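Local coordinates for protein VP2 (Primate bocaparvovirus 1, PDB 7L0Y) that self-assembles as the capsid protein of human bocavirus 1, sixty copies closing into a T=1 icosahedral shell about 26 nm across, at residues F74-Y79 with K160-F165; K333-Q338 with N346-A351. All blocks are in the same frame, centred on the assembly; numbering follows the deposited sequence.

Contact 1 of 2, residues F74-Y79 with K160-F165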
loop_
_atom_site.group_PDB
_atom_site.type_symbol
_atom_site.label_atom_id
_atom_site.label_comp_id
_atom_site.label_asym_id
_atom_site.label_seq_id
_atom_site.Cartn_x
_atom_site.Cartn_y
_atom_site.Cartn_z
ATOM N N PHE A 74 30.386 -72.535 -62.281
ATOM C CA PHE A 74 29.219 -72.063 -63.006
ATOM C C PHE A 74 29.641 -71.103 -64.105
ATOM O O PHE A 74 30.436 -70.191 -63.874
ATOM C CB PHE A 74 28.236 -71.365 -62.067
ATOM C CG PHE A 74 27.603 -72.273 -61.074
ATOM C CD1 PHE A 74 26.461 -72.965 -61.389
ATOM C CD2 PHE A 74 28.150 -72.445 -59.824
ATOM C CE1 PHE A 74 25.886 -73.823 -60.490
ATOM C CE2 PHE A 74 27.564 -73.292 -58.916
ATOM C CZ PHE A 74 26.429 -73.978 -59.249
ATOM N N ASN A 75 29.106 -71.313 -65.301
ATOM C CA ASN A 75 29.334 -70.428 -66.435
ATOM C C ASN A 75 28.002 -69.877 -66.918
ATOM O O ASN A 75 27.187 -70.612 -67.482
ATOM C CB ASN A 75 30.055 -71.157 -67.557
ATOM C CG ASN A 75 30.432 -70.240 -68.680
ATOM O OD1 ASN A 75 30.628 -69.048 -68.479
ATOM N ND2 ASN A 75 30.538 -70.786 -69.875
ATOM N N PHE A 76 27.784 -68.587 -66.705
ATOM C CA PHE A 76 26.566 -67.914 -67.128
ATOM C C PHE A 76 26.713 -67.153 -68.432
ATOM O O PHE A 76 25.788 -66.438 -68.814
ATOM C CB PHE A 76 26.081 -66.977 -66.031
ATOM C CG PHE A 76 25.667 -67.688 -64.801
ATOM C CD1 PHE A 76 24.394 -68.196 -64.684
ATOM C CD2 PHE A 76 26.564 -67.895 -63.778
ATOM C CE1 PHE A 76 24.019 -68.864 -63.555
ATOM C CE2 PHE A 76 26.193 -68.564 -62.655
ATOM C CZ PHE A 76 24.921 -69.049 -62.540
ATOM N N ASN A 77 27.844 -67.265 -69.123
ATOM C CA ASN A 77 28.142 -66.306 -70.179
ATOM C C ASN A 77 27.594 -66.809 -71.515
ATOM O O ASN A 77 28.242 -67.530 -72.272
ATOM C CB ASN A 77 29.643 -66.090 -70.231
ATOM C CG ASN A 77 30.041 -64.969 -71.128
ATOM O OD1 ASN A 77 29.299 -64.018 -71.313
ATOM N ND2 ASN A 77 31.227 -65.066 -71.688
ATOM N N GLN A 78 26.406 -66.307 -71.837
ATOM C CA GLN A 78 25.725 -66.508 -73.104
ATOM C C GLN A 78 24.350 -65.873 -72.976
ATOM O O GLN A 78 23.822 -65.772 -71.873
ATOM C CB GLN A 78 25.613 -67.995 -73.458
ATOM C CG GLN A 78 25.034 -68.272 -74.812
ATOM C CD GLN A 78 25.182 -69.702 -75.222
ATOM O OE1 GLN A 78 25.919 -70.457 -74.604
ATOM N NE2 GLN A 78 24.450 -70.103 -76.249
ATOM N N TYR A 79 23.753 -65.492 -74.104
ATOM C CA TYR A 79 22.447 -64.846 -74.040
ATOM C C TYR A 79 21.320 -65.863 -73.942
ATOM O O TYR A 79 20.317 -65.614 -73.271
ATOM C CB TYR A 79 22.245 -63.912 -75.232
ATOM C CG TYR A 79 23.087 -62.666 -75.172
ATOM C CD1 TYR A 79 22.694 -61.581 -74.413
ATOM C CD2 TYR A 79 24.259 -62.561 -75.891
ATOM C CE1 TYR A 79 23.447 -60.445 -74.361
ATOM C CE2 TYR A 79 25.016 -61.430 -75.842
ATOM C CZ TYR A 79 24.606 -60.375 -75.077
ATOM O OH TYR A 79 25.367 -59.242 -75.030
ATOM N N LYS A 160 16.153 -78.616 -68.221
ATOM C CA LYS A 160 17.302 -79.489 -68.376
ATOM C C LYS A 160 18.234 -79.360 -67.182
ATOM O O LYS A 160 18.365 -78.291 -66.581
ATOM C CB LYS A 160 18.056 -79.166 -69.659
ATOM C CG LYS A 160 17.254 -79.364 -70.918
ATOM C CD LYS A 160 16.887 -80.813 -71.122
ATOM C CE LYS A 160 16.192 -81.003 -72.452
ATOM N NZ LYS A 160 15.866 -82.427 -72.700
ATOM N N THR A 161 18.906 -80.452 -66.851
ATOM C CA THR A 161 19.847 -80.459 -65.742
ATOM C C THR A 161 21.193 -79.951 -66.229
ATOM O O THR A 161 21.646 -80.301 -67.308
ATOM C CB THR A 161 19.980 -81.863 -65.126
ATOM O OG1 THR A 161 18.697 -82.282 -64.651
ATOM C CG2 THR A 161 20.963 -81.871 -63.965
ATOM N N TRP A 162 21.789 -79.086 -65.424
ATOM C CA TRP A 162 23.063 -78.474 -65.719
ATOM C C TRP A 162 24.197 -79.209 -65.020
ATOM O O TRP A 162 24.286 -79.191 -63.803
ATOM C CB TRP A 162 23.004 -77.023 -65.257
ATOM C CG TRP A 162 24.143 -76.166 -65.653
ATOM C CD1 TRP A 162 25.158 -76.484 -66.490
ATOM C CD2 TRP A 162 24.357 -74.813 -65.258
ATOM N NE1 TRP A 162 26.009 -75.427 -66.620
ATOM C CE2 TRP A 162 25.535 -74.384 -65.875
ATOM C CE3 TRP A 162 23.668 -73.927 -64.430
ATOM C CZ2 TRP A 162 26.045 -73.108 -65.694
ATOM C CZ3 TRP A 162 24.172 -72.663 -64.254
ATOM C CH2 TRP A 162 25.350 -72.266 -64.879
ATOM N N LYS A 163 25.062 -79.853 -65.794
ATOM C CA LYS A 163 26.198 -80.561 -65.233
ATOM C C LYS A 163 27.390 -79.637 -65.315
ATOM O O LYS A 163 27.753 -79.184 -66.385
ATOM C CB LYS A 163 26.523 -81.814 -66.038
ATOM C CG LYS A 163 25.338 -82.661 -66.453
ATOM C CD LYS A 163 25.829 -83.983 -67.019
ATOM C CE LYS A 163 24.686 -84.873 -67.485
ATOM N NZ LYS A 163 24.139 -84.437 -68.798
ATOM N N LEU A 164 27.995 -79.354 -64.173
ATOM C CA LEU A 164 29.155 -78.481 -64.113
ATOM C C LEU A 164 30.410 -79.133 -64.673
ATOM O O LEU A 164 30.599 -80.336 -64.566
ATOM C CB LEU A 164 29.378 -78.006 -62.681
ATOM C CG LEU A 164 28.527 -76.804 -62.264
ATOM C CD1 LEU A 164 27.281 -76.636 -63.123
ATOM C CD2 LEU A 164 28.195 -76.838 -60.785
ATOM N N PHE A 165 31.266 -78.329 -65.282
ATOM C CA PHE A 165 32.506 -78.843 -65.832
ATOM C C PHE A 165 33.635 -78.641 -64.848
ATOM O O PHE A 165 33.573 -77.763 -64.000
ATOM C CB PHE A 165 32.852 -78.141 -67.139
ATOM C CG PHE A 165 32.182 -78.733 -68.335
ATOM C CD1 PHE A 165 32.859 -79.615 -69.151
ATOM C CD2 PHE A 165 30.875 -78.408 -68.643
ATOM C CE1 PHE A 165 32.246 -80.163 -70.256
ATOM C CE2 PHE A 165 30.256 -78.953 -69.749
ATOM C CZ PHE A 165 30.942 -79.832 -70.558
#
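The indole of W162 reaches from strand 161-169 to the end of strand 71-74 and the loop after it, and F74, N75 and F76 all meet its six-membered ring. CG of W162 stands anti to the backbone N (chi1 -171°), which carries the indole away from its own strand and toward the loop. Along the side chain, CB and the five-membered ring lie nearest their own strand, and NE1 hydrogen-bonds to the carbonyl O of D152. Contact with the loop begins on the outer ring, where CZ2 comes 3.3 Å from the carbonyl O of N75. CH2 and CZ3, at the tip, are shared by two phenylalanines. F74 turns its edge to the face of the indole, with its CD1 3.7 Å from W162 CZ3; this is a T-shaped pair with planes at 75°. Toward F76 the roles are exchanged: the rim of the indole points at the F76 face, the planes stand at 84°, and F76 CE1 lies 3.9 Å from W162 CZ3. Two residues farther along the chain, L164 lays CD2 over one face of F74, 3.9 Å from the ring centroid, in a CH-pi contact. No hydrogen bond joins the two segments, so aromatic and aliphatic surfaces carry the contact. F39 sets another ring edge-to-face with F74, while V452 of strand 446-462 touches both F74 and W162. The result is a buried aromatic cluster in the core of the jelly-roll beta-barrel, the fold of parvovirus capsid proteins.

Contact 2 of 2, residues K333-Q338 with N346-A351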
loop_
_atom_site.group_PDB
_atom_site.type_symbol
_atom_site.label_atom_id
_atom_site.label_comp_id
_atom_site.label_asym_id
_atom_site.label_seq_id
_atom_site.Cartn_x
_atom_site.Cartn_y
_atom_site.Cartn_z
ATOM N N LYS A 333 34.089 -66.672 -91.623
ATOM C CA LYS A 333 32.783 -66.477 -91.019
ATOM C C LYS A 333 32.736 -67.174 -89.670
ATOM O O LYS A 333 33.235 -68.291 -89.525
ATOM C CB LYS A 333 31.685 -67.004 -91.935
ATOM C CG LYS A 333 31.578 -66.247 -93.231
ATOM C CD LYS A 333 30.547 -66.864 -94.131
ATOM C CE LYS A 333 30.420 -66.105 -95.426
ATOM N NZ LYS A 333 29.437 -66.756 -96.325
ATOM N N LEU A 334 32.151 -66.500 -88.688
ATOM C CA LEU A 334 31.917 -67.109 -87.392
ATOM C C LEU A 334 30.971 -68.291 -87.547
ATOM O O LEU A 334 29.923 -68.182 -88.184
ATOM C CB LEU A 334 31.329 -66.078 -86.434
ATOM C CG LEU A 334 31.056 -66.547 -85.009
ATOM C CD1 LEU A 334 32.356 -66.850 -84.301
ATOM C CD2 LEU A 334 30.246 -65.521 -84.244
ATOM N N GLN A 335 31.344 -69.426 -86.973
ATOM C CA GLN A 335 30.570 -70.640 -87.151
ATOM C C GLN A 335 30.654 -71.466 -85.879
ATOM O O GLN A 335 31.702 -71.539 -85.242
ATOM C CB GLN A 335 31.082 -71.423 -88.359
ATOM C CG GLN A 335 30.189 -72.529 -88.830
ATOM C CD GLN A 335 30.682 -73.120 -90.120
ATOM O OE1 GLN A 335 31.663 -72.655 -90.689
ATOM N NE2 GLN A 335 30.002 -74.146 -90.597
ATOM N N TRP A 336 29.537 -72.072 -85.500
ATOM C CA TRP A 336 29.508 -72.874 -84.288
ATOM C C TRP A 336 28.496 -73.991 -84.471
ATOM O O TRP A 336 27.803 -74.064 -85.482
ATOM C CB TRP A 336 29.171 -72.020 -83.067
ATOM C CG TRP A 336 27.835 -71.377 -83.141
ATOM C CD1 TRP A 336 26.676 -71.849 -82.625
ATOM C CD2 TRP A 336 27.514 -70.146 -83.788
ATOM N NE1 TRP A 336 25.651 -70.991 -82.899
ATOM C CE2 TRP A 336 26.140 -69.933 -83.614
ATOM C CE3 TRP A 336 28.259 -69.200 -84.491
ATOM C CZ2 TRP A 336 25.495 -68.814 -84.114
ATOM C CZ3 TRP A 336 27.621 -68.100 -84.991
ATOM C CH2 TRP A 336 26.253 -67.910 -84.800
ATOM N N TYR A 337 28.417 -74.858 -83.469
ATOM C CA TYR A 337 27.378 -75.873 -83.395
ATOM C C TYR A 337 26.379 -75.488 -82.319
ATOM O O TYR A 337 26.758 -74.932 -81.285
ATOM C CB TYR A 337 27.946 -77.261 -83.096
ATOM C CG TYR A 337 28.809 -77.829 -84.186
ATOM C CD1 TYR A 337 28.246 -78.272 -85.366
ATOM C CD2 TYR A 337 30.169 -77.998 -84.008
ATOM C CE1 TYR A 337 29.014 -78.802 -86.358
ATOM C CE2 TYR A 337 30.947 -78.549 -84.993
ATOM C CZ TYR A 337 30.363 -78.944 -86.170
ATOM O OH TYR A 337 31.127 -79.486 -87.168
ATOM N N GLN A 338 25.103 -75.777 -82.570
ATOM C CA GLN A 338 24.083 -75.593 -81.549
ATOM C C GLN A 338 24.158 -76.635 -80.453
ATOM O O GLN A 338 23.723 -76.368 -79.332
ATOM C CB GLN A 338 22.692 -75.623 -82.175
ATOM C CG GLN A 338 22.314 -74.354 -82.881
ATOM C CD GLN A 338 22.230 -73.199 -81.922
ATOM O OE1 GLN A 338 21.739 -73.343 -80.807
ATOM N NE2 GLN A 338 22.716 -72.046 -82.341
ATOM N N ASN A 346 26.399 -81.038 -89.996
ATOM C CA ASN A 346 25.164 -81.227 -89.259
ATOM C C ASN A 346 25.198 -80.389 -87.990
ATOM O O ASN A 346 26.102 -80.545 -87.165
ATOM C CB ASN A 346 24.961 -82.702 -88.911
ATOM C CG ASN A 346 23.573 -82.989 -88.389
ATOM O OD1 ASN A 346 22.602 -82.358 -88.801
ATOM N ND2 ASN A 346 23.473 -83.932 -87.462
ATOM N N GLY A 347 24.219 -79.504 -87.840
ATOM C CA GLY A 347 24.066 -78.756 -86.612
ATOM C C GLY A 347 24.887 -77.495 -86.512
ATOM O O GLY A 347 24.993 -76.927 -85.425
ATOM N N ASN A 348 25.460 -77.030 -87.614
ATOM C CA ASN A 348 26.347 -75.878 -87.618
ATOM C C ASN A 348 25.615 -74.648 -88.128
ATOM O O ASN A 348 24.776 -74.746 -89.025
ATOM C CB ASN A 348 27.582 -76.150 -88.473
ATOM C CG ASN A 348 27.228 -76.565 -89.873
ATOM O OD1 ASN A 348 26.111 -77.001 -90.130
ATOM N ND2 ASN A 348 28.164 -76.416 -90.792
ATOM N N ILE A 349 25.934 -73.495 -87.555
ATOM C CA ILE A 349 25.337 -72.228 -87.949
ATOM C C ILE A 349 26.440 -71.289 -88.391
ATOM O O ILE A 349 27.366 -70.994 -87.630
ATOM C CB ILE A 349 24.496 -71.610 -86.824
ATOM C CG1 ILE A 349 23.219 -72.423 -86.646
ATOM C CG2 ILE A 349 24.175 -70.170 -87.131
ATOM C CD1 ILE A 349 22.377 -71.968 -85.548
ATOM N N ILE A 350 26.326 -70.816 -89.621
ATOM C CA ILE A 350 27.276 -69.897 -90.219
ATOM C C ILE A 350 26.687 -68.500 -90.135
ATOM O O ILE A 350 25.537 -68.283 -90.528
ATOM C CB ILE A 350 27.554 -70.281 -91.677
ATOM C CG1 ILE A 350 28.033 -71.726 -91.756
ATOM C CG2 ILE A 350 28.587 -69.361 -92.260
ATOM C CD1 ILE A 350 28.099 -72.265 -93.147
ATOM N N ALA A 351 27.464 -67.553 -89.624
ATOM C CA ALA A 351 26.995 -66.178 -89.573
ATOM C C ALA A 351 26.850 -65.617 -90.980
ATOM O O ALA A 351 27.719 -65.799 -91.835
ATOM C CB ALA A 351 27.949 -65.318 -88.753
#
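Strands 335-337 and 348-350 pair as a short antiparallel beta hairpin, partly buried and lined on one edge by a neighbouring subunit. Four backbone hydrogen bonds tie the strands together. W336 and I349 form the hydrogen-bonded pair, I349 N giving to W336 O at 2.8 Å and W336 N to I349 O at 3.2 Å. Beyond the strand ends the ladder continues with A351 N to L334 O at 2.9 Å and Q338 N to G347 O at 3.1 Å. Q335 with I350 and Y337 with N348 are the non-hydrogen-bonded pairs.

The side chains of W336 and I349 share one face of the hairpin. CG of W336 lies between its backbone N and carbonyl carbon (chi1 61°), folding the indole back across the partner strand, where I349 CG2 meets W336 CZ2 at 3.6 Å. The carbonyl O of I349 also sits over a face of the indole, toward its rim. W149 adds a second indole beside W336.

On the other face, Q335 and I350 run side by side in the same direction, the extended glutamine chain lying along I350 CG1, and K333 places its CD 3.7 Å from I350 CG2. Y337 lies alongside the start of the second strand, its CE1 3.7 Å from N348 CB. Its hydroxyl hydrogen-bonds to the carbonyl of G344 in the connecting loop, tying the ring to that loop.

Backbone hydrogen bonds from Q335 and Y337 reach a neighbouring subunit, whose V249 packs against both side chains. The arrangement is thus a beta hairpin whose first strand is engaged across a subunit interface of the icosahedral capsid.

Overall arrangement
Contact 1 closes before contact 2 opens along the chain, and the two belong to different parts of the fold. Residues 74-79 and 160-165 lie in or beside the strands of the capsid barrel, whereas 333-338 and 346-351 form a separate hairpin, whose first strand also hydrogen-bonds to a neighbouring subunit. Their centres are 20 Å apart, and although the nearest atoms approach to about 6 Å the contacts do not touch. What they have in common is a neighbour: the same adjoining subunit supplies P245 against F165 in contact 1 and R247, R248 and V249 in contact 2. A single region of that subunit therefore lies against both, linking barrel and hairpin to the capsid interface.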